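Local coordinates for protein five-membered-cyclitol-phosphate synthase (Streptomyces citricolor, PDB 6K96) that belongs to the myo-inositol-1-phosphate synthase family and binds nicotinamide-adenine-dinucleotide and a sodium ion, at residues G317-V325 and Y336-Y345. Sequence-based numbering, arbitrary orientation.
Sequences GFSAAAVKV and YTSEDVAEAY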
loop_
_atom_site.group_PDB
_atom_site.type_symbol
_atom_site.label_atom_id
_atom_site.label_comp_id
_atom_site.label_asym_id
_atom_site.label_seq_id
_atom_site.Cartn_x
_atom_site.Cartn_y
_atom_site.Cartn_z
ATOM N N GLY B 317 -29.610 13.590 32.644
ATOM C CA GLY B 317 -28.221 14.048 32.562
ATOM C C GLY B 317 -27.412 13.144 31.657
ATOM O O GLY B 317 -27.976 12.461 30.781
ATOM N N PHE B 318 -26.106 13.189 31.856
ATOM C CA PHE B 318 -25.130 12.435 31.040
ATOM C C PHE B 318 -25.040 10.994 31.573
ATOM O O PHE B 318 -25.021 10.791 32.802
ATOM C CB PHE B 318 -23.782 13.159 31.034
ATOM C CG PHE B 318 -22.795 12.454 30.148
ATOM C CD1 PHE B 318 -22.958 12.468 28.777
ATOM C CD2 PHE B 318 -21.762 11.708 30.698
ATOM C CE1 PHE B 318 -22.060 11.785 27.967
ATOM C CE2 PHE B 318 -20.878 11.010 29.887
ATOM C CZ PHE B 318 -21.012 11.073 28.524
ATOM N N SER B 319 -25.018 10.011 30.670
ATOM C CA SER B 319 -24.746 8.601 31.045
ATOM C C SER B 319 -23.270 8.313 30.773
ATOM O O SER B 319 -22.771 8.670 29.665
ATOM C CB SER B 319 -25.625 7.597 30.359
ATOM O OG SER B 319 -25.178 6.286 30.695
ATOM N N ALA B 320 -22.606 7.677 31.735
ATOM C CA ALA B 320 -21.198 7.277 31.574
ATOM C C ALA B 320 -21.088 6.140 30.527
ATOM O O ALA B 320 -20.020 5.980 29.943
ATOM C CB ALA B 320 -20.638 6.937 32.927
ATOM N N ALA B 321 -22.163 5.419 30.212
ATOM C CA ALA B 321 -22.124 4.353 29.188
ATOM C C ALA B 321 -21.788 4.958 27.830
ATOM O O ALA B 321 -21.524 4.213 26.910
ATOM C CB ALA B 321 -23.448 3.633 29.101
ATOM N N ALA B 322 -21.913 6.272 27.662
ATOM C CA ALA B 322 -21.761 6.921 26.338
ATOM C C ALA B 322 -20.301 7.268 26.097
ATOM O O ALA B 322 -19.989 7.709 24.984
ATOM C CB ALA B 322 -22.609 8.149 26.268
ATOM N N VAL B 323 -19.433 7.078 27.083
ATOM C CA VAL B 323 -18.104 7.760 27.080
ATOM C C VAL B 323 -17.239 7.203 25.940
ATOM O O VAL B 323 -16.621 7.989 25.173
ATOM C CB VAL B 323 -17.456 7.703 28.475
ATOM C CG1 VAL B 323 -15.995 8.099 28.468
ATOM C CG2 VAL B 323 -18.219 8.554 29.457
ATOM N N LYS B 324 -17.171 5.898 25.770
ATOM C CA LYS B 324 -16.181 5.335 24.818
ATOM C C LYS B 324 -16.527 5.733 23.378
ATOM O O LYS B 324 -15.597 5.667 22.543
ATOM C CB LYS B 324 -16.056 3.822 24.977
ATOM C CG LYS B 324 -15.264 3.413 26.208
ATOM C CD LYS B 324 -14.505 2.093 26.085
ATOM C CE LYS B 324 -13.438 1.977 27.167
ATOM N NZ LYS B 324 -13.062 0.576 27.488
ATOM N N VAL B 325 -17.777 6.138 23.088
ATOM C CA VAL B 325 -18.176 6.433 21.682
ATOM C C VAL B 325 -18.300 7.949 21.429
ATOM O O VAL B 325 -18.886 8.324 20.384
ATOM C CB VAL B 325 -19.443 5.658 21.296
ATOM C CG1 VAL B 325 -19.221 4.165 21.377
ATOM C CG2 VAL B 325 -20.630 6.065 22.129
ATOM N N TYR B 336 -13.116 9.538 33.721
ATOM C CA TYR B 336 -13.812 8.246 33.466
ATOM C C TYR B 336 -12.808 7.135 33.146
ATOM O O TYR B 336 -11.865 7.419 32.365
ATOM C CB TYR B 336 -14.818 8.324 32.317
ATOM C CG TYR B 336 -15.983 9.272 32.489
ATOM C CD1 TYR B 336 -17.025 9.041 33.381
ATOM C CD2 TYR B 336 -16.083 10.380 31.663
ATOM C CE1 TYR B 336 -18.109 9.899 33.456
ATOM C CE2 TYR B 336 -17.149 11.252 31.739
ATOM C CZ TYR B 336 -18.157 11.020 32.643
ATOM O OH TYR B 336 -19.135 11.966 32.640
ATOM N N THR B 337 -13.014 5.958 33.779
ATOM C CA THR B 337 -12.281 4.675 33.583
ATOM C C THR B 337 -13.174 3.715 32.792
ATOM O O THR B 337 -14.364 4.040 32.688
ATOM C CB THR B 337 -11.888 4.018 34.916
ATOM O OG1 THR B 337 -13.053 3.595 35.640
ATOM C CG2 THR B 337 -11.051 4.929 35.785
ATOM N N SER B 338 -12.667 2.550 32.343
ATOM C CA SER B 338 -13.451 1.533 31.572
ATOM C C SER B 338 -14.579 0.987 32.439
ATOM O O SER B 338 -15.631 0.623 31.895
ATOM C CB SER B 338 -12.630 0.372 31.081
ATOM O OG SER B 338 -11.481 0.818 30.383
ATOM N N GLU B 339 -14.315 0.905 33.741
ATOM C CA GLU B 339 -15.265 0.375 34.750
ATOM C C GLU B 339 -16.391 1.388 34.946
ATOM O O GLU B 339 -17.537 0.940 35.034
ATOM C CB GLU B 339 -14.528 -0.019 36.031
ATOM C CG GLU B 339 -14.141 -1.491 36.016
ATOM C CD GLU B 339 -13.081 -1.865 37.039
ATOM O OE1 GLU B 339 -12.232 -0.980 37.316
ATOM O OE2 GLU B 339 -13.098 -3.036 37.555
ATOM N N ASP B 340 -16.100 2.688 34.957
ATOM C CA ASP B 340 -17.150 3.745 35.000
ATOM C C ASP B 340 -18.158 3.457 33.883
ATOM O O ASP B 340 -19.391 3.542 34.132
ATOM C CB ASP B 340 -16.540 5.150 34.963
ATOM C CG ASP B 340 -15.941 5.592 36.299
ATOM O OD1 ASP B 340 -16.468 5.198 37.381
ATOM O OD2 ASP B 340 -14.931 6.293 36.260
ATOM N N VAL B 341 -17.659 3.051 32.726
ATOM C CA VAL B 341 -18.497 2.901 31.509
ATOM C C VAL B 341 -19.297 1.609 31.668
ATOM O O VAL B 341 -20.535 1.661 31.638
ATOM C CB VAL B 341 -17.648 2.949 30.227
ATOM C CG1 VAL B 341 -18.482 2.679 28.978
ATOM C CG2 VAL B 341 -16.911 4.277 30.099
ATOM N N ALA B 342 -18.605 0.512 31.942
ATOM C CA ALA B 342 -19.174 -0.823 32.262
ATOM C C ALA B 342 -20.239 -0.753 33.381
ATOM O O ALA B 342 -21.328 -1.293 33.166
ATOM C CB ALA B 342 -18.038 -1.754 32.608
ATOM N N GLU B 343 -19.944 -0.102 34.514
ATOM C CA GLU B 343 -20.852 0.065 35.694
ATOM C C GLU B 343 -22.184 0.666 35.218
ATOM O O GLU B 343 -23.245 0.117 35.548
ATOM C CB GLU B 343 -20.183 0.960 36.741
ATOM C CG GLU B 343 -20.822 0.946 38.120
ATOM C CD GLU B 343 -20.121 1.776 39.204
ATOM O OE1 GLU B 343 -19.906 1.237 40.348
ATOM O OE2 GLU B 343 -19.803 2.967 38.935
ATOM N N ALA B 344 -22.114 1.724 34.411
ATOM C CA ALA B 344 -23.265 2.423 33.801
ATOM C C ALA B 344 -24.052 1.499 32.847
ATOM O O ALA B 344 -25.266 1.542 32.888
ATOM C CB ALA B 344 -22.756 3.684 33.153
ATOM N N TYR B 345 -23.411 0.697 31.994
ATOM C CA TYR B 345 -24.092 -0.280 31.073
ATOM C C TYR B 345 -24.839 -1.356 31.876
ATOM O O TYR B 345 -26.019 -1.642 31.632
ATOM C CB TYR B 345 -23.108 -0.987 30.126
ATOM C CG TYR B 345 -22.987 -0.303 28.792
ATOM C CD1 TYR B 345 -24.115 -0.147 27.992
ATOM C CD2 TYR B 345 -21.785 0.243 28.360
ATOM C CE1 TYR B 345 -24.054 0.514 26.783
ATOM C CE2 TYR B 345 -21.710 0.937 27.159
ATOM C CZ TYR B 345 -22.841 1.031 26.354
ATOM O OH TYR B 345 -22.807 1.659 25.143
#
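Two methyl-on-ring CH-pi contacts mark this interface, one on Y336 and one on Y345. CB of A321 lies 3.6 Å from the centroid of the Y345 ring, only 5° off the ring normal, so the methyl sits over the ring centre. On Y336, CG2 of V323 covers one face, 3.7 Å from the centroid and displaced toward the rim. V323 holds CG1 anti to its backbone N (chi1 167°). This leaves CG2 beside that N, where it also reaches the edge of the F318 ring in plane. The F318 and Y336 rings meet obliquely, with F318 CE2 3.9 Å from Y336 CZ.

Small apolar groups fill the middle. The methyl of A344 packs against two alanines, with its CB 3.9 Å from A320 CB and 4.1 Å from A321 CB. V341 turns CG2 to V323 CB at 3.8 Å, and the same methyl lies against the A320 carbonyl.

Polar links across the interface are sparse. K324 runs out extended, and its NZ gives S338 OG a weak hydrogen bond of 3.3 Å. Within each segment, S319 OG accepts from A321 N in an ST turn, and T337 and D340 form a capping box at the helix start. Y336 OH is hydrogen-bonded to the A330 carbonyl of the intervening loop.

The contact thus packs the short 3-10 turn 320-322 onto the first turns of helix 338-353. Helix 292-313 adjoins both segments: A322 and V325 touch L303, and Y345 touches I306. Backbone bonds from G317 to V177 and L179 tie the loop to the short strand 179-180 and the residues before it.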